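Local atomic coordinates of histidine acid phosphatase (Bifidobacterium longum subsp. infantis, PDB entry 6RXD), a protein that probably removes phosphate groups from inositol polyphosphates such as phytate and from 2,3-bisphosphoglycerate, as a histidine acid phosphatase. Residues Lys29-Tyr34 / Thr465-Met470; Asn445-Val450 / Tyr472-Val477. All coordinates share one frame; numbering follows the deposited sequence.

Contact 1 (Lys29-Tyr34 / Thr465-Met470); sequences KAPKGY and TPIVRM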
loop_
_atom_site.group_PDB
_atom_site.type_symbol
_atom_site.label_atom_id
_atom_site.label_comp_id
_atom_site.label_asym_id
_atom_site.label_seq_id
_atom_site.Cartn_x
_atom_site.Cartn_y
_atom_site.Cartn_z
ATOM N N LYS A 29 18.074 -19.060 10.565
ATOM C CA LYS A 29 19.149 -19.487 9.678
ATOM C C LYS A 29 18.685 -20.664 8.818
ATOM O O LYS A 29 17.952 -21.535 9.280
ATOM C CB LYS A 29 20.378 -19.909 10.490
ATOM C CG LYS A 29 20.832 -18.876 11.519
ATOM C CD LYS A 29 21.034 -17.509 10.882
ATOM C CE LYS A 29 21.673 -16.524 11.856
ATOM N NZ LYS A 29 21.788 -15.167 11.247
ATOM N N ALA A 30 19.127 -20.695 7.569
ATOM C CA ALA A 30 18.836 -21.826 6.703
ATOM C C ALA A 30 19.507 -23.070 7.270
ATOM O O ALA A 30 20.522 -22.966 7.975
ATOM C CB ALA A 30 19.325 -21.545 5.288
ATOM N N PRO A 31 18.940 -24.252 6.981
ATOM C CA PRO A 31 19.528 -25.498 7.482
ATOM C C PRO A 31 20.968 -25.698 7.016
ATOM O O PRO A 31 21.387 -25.159 5.983
ATOM C CB PRO A 31 18.618 -26.588 6.901
ATOM C CG PRO A 31 17.801 -25.912 5.839
ATOM C CD PRO A 31 17.678 -24.487 6.260
ATOM N N LYS A 32 21.720 -26.462 7.805
ATOM C CA LYS A 32 23.126 -26.743 7.538
ATOM C C LYS A 32 23.388 -27.138 6.086
ATOM O O LYS A 32 22.690 -27.980 5.529
ATOM C CB LYS A 32 23.615 -27.856 8.475
ATOM C CG LYS A 32 25.058 -28.276 8.257
ATOM C CD LYS A 32 25.487 -29.313 9.287
ATOM C CE LYS A 32 26.997 -29.503 9.271
ATOM N NZ LYS A 32 27.701 -28.193 9.406
ATOM N N GLY A 33 24.389 -26.516 5.474
ATOM C CA GLY A 33 24.783 -26.865 4.120
ATOM C C GLY A 33 24.182 -25.972 3.052
ATOM O O GLY A 33 24.587 -26.032 1.888
ATOM N N TYR A 34 23.210 -25.150 3.439
ATOM C CA TYR A 34 22.538 -24.264 2.483
ATOM C C TYR A 34 23.093 -22.841 2.541
ATOM O O TYR A 34 23.269 -22.283 3.622
ATOM C CB TYR A 34 21.015 -24.279 2.721
ATOM C CG TYR A 34 20.366 -25.593 2.326
ATOM C CD1 TYR A 34 19.630 -25.698 1.153
ATOM C CD2 TYR A 34 20.513 -26.732 3.118
ATOM C CE1 TYR A 34 19.035 -26.899 0.775
ATOM C CE2 TYR A 34 19.919 -27.945 2.744
ATOM C CZ TYR A 34 19.199 -28.019 1.570
ATOM O OH TYR A 34 18.616 -29.214 1.190
ATOM N N THR A 465 17.172 -29.502 -4.279
ATOM C CA THR A 465 16.129 -28.508 -4.491
ATOM C C THR A 465 16.409 -27.262 -3.655
ATOM O O THR A 465 16.697 -27.371 -2.465
ATOM C CB THR A 465 14.781 -29.100 -4.067
ATOM O OG1 THR A 465 14.527 -30.283 -4.843
ATOM C CG2 THR A 465 13.651 -28.098 -4.260
ATOM N N PRO A 466 16.307 -26.069 -4.267
ATOM C CA PRO A 466 16.492 -24.810 -3.526
ATOM C C PRO A 466 15.393 -24.622 -2.486
ATOM O O PRO A 466 14.327 -25.223 -2.603
ATOM C CB PRO A 466 16.337 -23.731 -4.610
ATOM C CG PRO A 466 16.567 -24.453 -5.922
ATOM C CD PRO A 466 16.054 -25.841 -5.705
ATOM N N ILE A 467 15.654 -23.797 -1.479
ATOM C CA ILE A 467 14.680 -23.586 -0.414
ATOM C C ILE A 467 14.411 -22.099 -0.227
ATOM O O ILE A 467 15.243 -21.255 -0.563
ATOM C CB ILE A 467 15.140 -24.225 0.909
ATOM C CG1 ILE A 467 16.480 -23.639 1.357
ATOM C CG2 ILE A 467 15.230 -25.754 0.760
ATOM C CD1 ILE A 467 16.875 -24.070 2.767
ATOM N N VAL A 468 13.225 -21.778 0.284
ATOM C CA VAL A 468 12.758 -20.403 0.265
ATOM C C VAL A 468 12.139 -20.035 1.605
ATOM O O VAL A 468 11.452 -20.855 2.216
ATOM C CB VAL A 468 11.671 -20.236 -0.832
ATOM C CG1 VAL A 468 11.204 -18.777 -0.957
ATOM C CG2 VAL A 468 12.168 -20.749 -2.205
ATOM N N ARG A 469 12.346 -18.792 2.036
ATOM C CA ARG A 469 11.794 -18.284 3.293
ATOM C C ARG A 469 11.185 -16.911 3.024
ATOM O O ARG A 469 11.757 -16.133 2.273
ATOM C CB ARG A 469 12.933 -18.172 4.323
ATOM C CG ARG A 469 12.584 -17.536 5.655
ATOM C CD ARG A 469 12.837 -16.014 5.676
ATOM N NE ARG A 469 14.230 -15.605 5.455
ATOM C CZ ARG A 469 15.217 -15.765 6.338
ATOM N NH1 ARG A 469 14.984 -16.371 7.491
ATOM N NH2 ARG A 469 16.446 -15.341 6.059
ATOM N N MET A 470 10.035 -16.616 3.633
ATOM C CA MET A 470 9.338 -15.344 3.394
ATOM C C MET A 470 9.323 -14.402 4.602
ATOM O O MET A 470 9.184 -14.849 5.752
ATOM C CB MET A 470 7.887 -15.607 2.946
ATOM C CG MET A 470 6.986 -14.351 2.925
ATOM S SD MET A 470 5.486 -14.583 1.946
ATOM C CE MET A 470 4.872 -16.134 2.641
HETATM O O HOH W 1 16.991 -29.499 -0.799
#

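Contact 2 (Asn445-Val450 / Tyr472-Val477); sequences NVQWDV and YNENEV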
loop_
_atom_site.group_PDB
_atom_site.type_symbol
_atom_site.label_atom_id
_atom_site.label_comp_id
_atom_site.label_asym_id
_atom_site.label_seq_id
_atom_site.Cartn_x
_atom_site.Cartn_y
_atom_site.Cartn_z
ATOM N N ASN A 445 5.484 -4.737 2.183
ATOM C CA ASN A 445 6.345 -5.487 1.294
ATOM C C ASN A 445 6.410 -6.972 1.608
ATOM O O ASN A 445 6.254 -7.397 2.757
ATOM C CB ASN A 445 7.756 -4.873 1.250
ATOM C CG ASN A 445 8.465 -4.914 2.592
ATOM O OD1 ASN A 445 9.254 -5.820 2.870
ATOM N ND2 ASN A 445 8.179 -3.937 3.433
ATOM N N VAL A 446 6.640 -7.752 0.562
ATOM C CA VAL A 446 6.882 -9.172 0.707
ATOM C C VAL A 446 8.280 -9.421 0.172
ATOM O O VAL A 446 8.629 -8.919 -0.892
ATOM C CB VAL A 446 5.860 -9.988 -0.111
ATOM C CG1 VAL A 446 6.269 -11.464 -0.169
ATOM C CG2 VAL A 446 4.441 -9.827 0.489
ATOM N N GLN A 447 9.087 -10.166 0.917
ATOM C CA GLN A 447 10.431 -10.522 0.460
ATOM C C GLN A 447 10.625 -12.031 0.580
ATOM O O GLN A 447 10.170 -12.647 1.551
ATOM C CB GLN A 447 11.481 -9.790 1.300
ATOM C CG GLN A 447 11.381 -8.259 1.215
ATOM C CD GLN A 447 12.526 -7.564 1.902
ATOM O OE1 GLN A 447 13.686 -7.961 1.764
ATOM N NE2 GLN A 447 12.210 -6.515 2.651
ATOM N N TRP A 448 11.284 -12.636 -0.404
ATOM C CA TRP A 448 11.623 -14.057 -0.304
ATOM C C TRP A 448 13.123 -14.195 -0.393
ATOM O O TRP A 448 13.750 -13.565 -1.257
ATOM C CB TRP A 448 11.032 -14.858 -1.465
ATOM C CG TRP A 448 9.540 -15.041 -1.462
ATOM C CD1 TRP A 448 8.638 -14.541 -0.567
ATOM C CD2 TRP A 448 8.787 -15.777 -2.428
ATOM N NE1 TRP A 448 7.362 -14.924 -0.925
ATOM C CE2 TRP A 448 7.430 -15.684 -2.064
ATOM C CE3 TRP A 448 9.137 -16.513 -3.563
ATOM C CZ2 TRP A 448 6.410 -16.297 -2.805
ATOM C CZ3 TRP A 448 8.128 -17.121 -4.304
ATOM C CH2 TRP A 448 6.782 -17.013 -3.912
ATOM N N ASP A 449 13.689 -15.042 0.466
ATOM C CA ASP A 449 15.103 -15.408 0.374
ATOM C C ASP A 449 15.221 -16.839 -0.121
ATOM O O ASP A 449 14.462 -17.704 0.311
ATOM C CB ASP A 449 15.771 -15.313 1.745
ATOM C CG ASP A 449 15.739 -13.914 2.314
ATOM O OD1 ASP A 449 15.816 -12.948 1.533
ATOM O OD2 ASP A 449 15.625 -13.776 3.547
ATOM N N VAL A 450 16.184 -17.090 -1.011
ATOM C CA VAL A 450 16.351 -18.424 -1.573
ATOM C C VAL A 450 17.772 -18.907 -1.356
ATOM O O VAL A 450 18.731 -18.213 -1.703
ATOM C CB VAL A 450 16.040 -18.447 -3.087
ATOM C CG1 VAL A 450 16.126 -19.875 -3.637
ATOM C CG2 VAL A 450 14.664 -17.861 -3.352
ATOM N N TYR A 472 7.110 -10.808 5.585
ATOM C CA TYR A 472 5.974 -9.975 5.200
ATOM C C TYR A 472 6.024 -8.773 6.132
ATOM O O TYR A 472 5.947 -8.925 7.364
ATOM C CB TYR A 472 4.681 -10.758 5.418
ATOM C CG TYR A 472 3.383 -10.071 5.022
ATOM C CD1 TYR A 472 3.339 -9.061 4.064
ATOM C CD2 TYR A 472 2.194 -10.450 5.626
ATOM C CE1 TYR A 472 2.119 -8.452 3.712
ATOM C CE2 TYR A 472 0.986 -9.861 5.295
ATOM C CZ TYR A 472 0.948 -8.870 4.340
ATOM O OH TYR A 472 -0.273 -8.324 4.015
ATOM N N ASN A 473 6.210 -7.590 5.558
ATOM C CA ASN A 473 6.471 -6.384 6.334
ATOM C C ASN A 473 7.612 -6.601 7.333
ATOM O O ASN A 473 7.591 -6.109 8.469
ATOM C CB ASN A 473 5.172 -5.892 6.991
ATOM C CG ASN A 473 4.070 -5.642 5.968
ATOM O OD1 ASN A 473 4.356 -5.261 4.839
ATOM N ND2 ASN A 473 2.809 -5.855 6.357
ATOM N N GLU A 474 8.611 -7.347 6.860
ATOM C CA GLU A 474 9.831 -7.672 7.592
ATOM C C GLU A 474 9.640 -8.541 8.833
ATOM O O GLU A 474 10.545 -8.665 9.658
ATOM C CB GLU A 474 10.676 -6.422 7.855
ATOM C CG GLU A 474 11.467 -6.007 6.603
ATOM C CD GLU A 474 12.211 -4.701 6.771
ATOM O OE1 GLU A 474 11.536 -3.653 6.845
ATOM O OE2 GLU A 474 13.466 -4.717 6.820
ATOM N N ASN A 475 8.473 -9.172 8.947
ATOM C CA ASN A 475 8.284 -10.237 9.925
ATOM C C ASN A 475 8.415 -11.570 9.213
ATOM O O ASN A 475 7.813 -11.768 8.161
ATOM C CB ASN A 475 6.897 -10.144 10.563
ATOM C CG ASN A 475 6.697 -8.862 11.336
ATOM O OD1 ASN A 475 7.497 -8.527 12.219
ATOM N ND2 ASN A 475 5.643 -8.123 11.000
ATOM N N GLU A 476 9.203 -12.481 9.772
ATOM C CA GLU A 476 9.309 -13.819 9.189
ATOM C C GLU A 476 8.017 -14.569 9.438
ATOM O O GLU A 476 7.536 -14.654 10.579
ATOM C CB GLU A 476 10.505 -14.578 9.782
ATOM C CG GLU A 476 10.751 -15.953 9.144
ATOM C CD GLU A 476 12.102 -16.525 9.535
ATOM O OE1 GLU A 476 12.681 -16.020 10.519
ATOM O OE2 GLU A 476 12.595 -17.456 8.856
ATOM N N VAL A 477 7.439 -15.106 8.366
ATOM C CA VAL A 477 6.167 -15.805 8.460
ATOM C C VAL A 477 6.246 -17.117 7.700
ATOM O O VAL A 477 7.026 -17.249 6.755
ATOM C CB VAL A 477 5.000 -14.953 7.895
ATOM C CG1 VAL A 477 4.760 -13.723 8.764
ATOM C CG2 VAL A 477 5.265 -14.561 6.440
HETATM O O HOH W 2 9.130 -8.195 4.189
HETATM O O HOH W 3 14.397 -5.246 4.136
#

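Contact 1 (Lys29-Tyr34 / Thr465-Met470)
Ile-467 and Tyr-34 meet because of how each side chain leaves its backbone: CG1 of Ile-467 sits between the backbone N and the carbonyl carbon (chi1 59°), while CG of Tyr-34 lies anti to its carbonyl carbon (chi1 -70°). With CD1 then extended beyond CG1, the isoleucine reaches from strand 467-472 to the loop that leads into strand 34-44; both strands belong to the large mixed sheet of the histidine phosphatase fold. That loop makes a type II beta turn from Pro-31 to Tyr-34, closed by Tyr-34 N donating to Pro-31 O at 3.1 Å. Gly-33, with phi at 97°, takes a conformation in which a side chain would be jammed against the preceding carbonyl oxygen. Because the turn brings the proline ring and the tyrosine to one place, a single methyl can touch both. Pro-31 comes tip to tip with Ile-467, its CD 3.6 Å from Ile-467 CD1. The tyrosine side chain crosses the isoleucine at about a right angle, and Tyr-34 CD1 also lies 3.6 Å from Ile-467 CD1. Farther out on the ring, Tyr-34 CE1 is 4.0 Å from Ile-467 CG2, so both branches of the isoleucine are used. Ala-30 adds a looser apolar contact, CB to Ile-467 CD1 at 4.3 Å. Beyond the two segments, Tyr-34 also packs on Arg-453 and on the C-terminal Ile-515, and Ile-467 on Val-486. No direct hydrogen bond joins the two segments; their polar link is a water in the plane of the tyrosine ring, at its edge. It donates to the Thr-465 carbonyl oxygen, 2.7 Å from water to O, and lies 2.6 Å from Tyr-34 OH.

Contact 2 (Asn445-Val450 / Tyr472-Val477)
Asn-445, Tyr-472 and Asn-473 have the most surface buried here, and a pair of hydrogen bonds joins the two asparagines. Asn-473 N donates to Asn-445 O over 2.8 Å, almost straight at 175°. In return Asn-445 N donates to the side-chain oxygen Asn-473 OD1 at 2.9 Å, nearly along the C=O axis. The side chain thus supplies an acceptor where the strand 467-472 has given way to a turn. An alanine in place of Asn-473 would probably leave Asn-445 N without this acceptor and bare the face of the Tyr-472 ring that the amide covers. Asn-473 ND2 lies over one face of the Tyr-472 ring, 3.8 Å above its plane and offset toward the rim, while Asn-445 O meets the ring edge in plane. Tyr-472 CG is anti to its backbone N (chi1 -178°), which sets CD1 3.8 Å from Val-446 CG2; the phenol OH bonds to Val-439 O.

The Asn-445 side chain turns to Gln-447 and, through water, to Glu-474. Its OD1 accepts from Gln-447 NE2 at 3.0 Å, the donor above the carbonyl plane, and from a water that in turn accepts from Glu-474 N. A second water bridges Gln-447 NE2 and Glu-474 OE2; Arg-118 binds Gln-447 OE1, and Tyr-16 and Arg-114 hold the Glu-474 carboxylate. Val-446 and Tyr-472 form an antiparallel non-hydrogen-bonded pair, and the chain then reverses through a type I' turn from Tyr-472 to Asn-475, both central residues having positive phi: the tight two-residue beta hairpin linking strands 467-472 and 475-477.

In the fold
Strand 467-472 relates the two contacts: its start takes part in contact 1 and its last residue in contact 2, with strand 445-453 beside it in the same mixed sheet. Contact 1 is a surface contact, mainly apolar, in which a loop leans on the strand and water makes the polar link. Contact 2, nearer the centre of the chain, is buried yet largely polar, with direct hydrogen bonds, ordered waters and charged partners. Their centres lie about 14 Å apart. Arg-469 of contact 1 ties them together through salt bridges to Asp-449 and Glu-476, one in each segment of contact 2, and Met-470 packs on Trp-448. Both lie away from the annotated zinc sites.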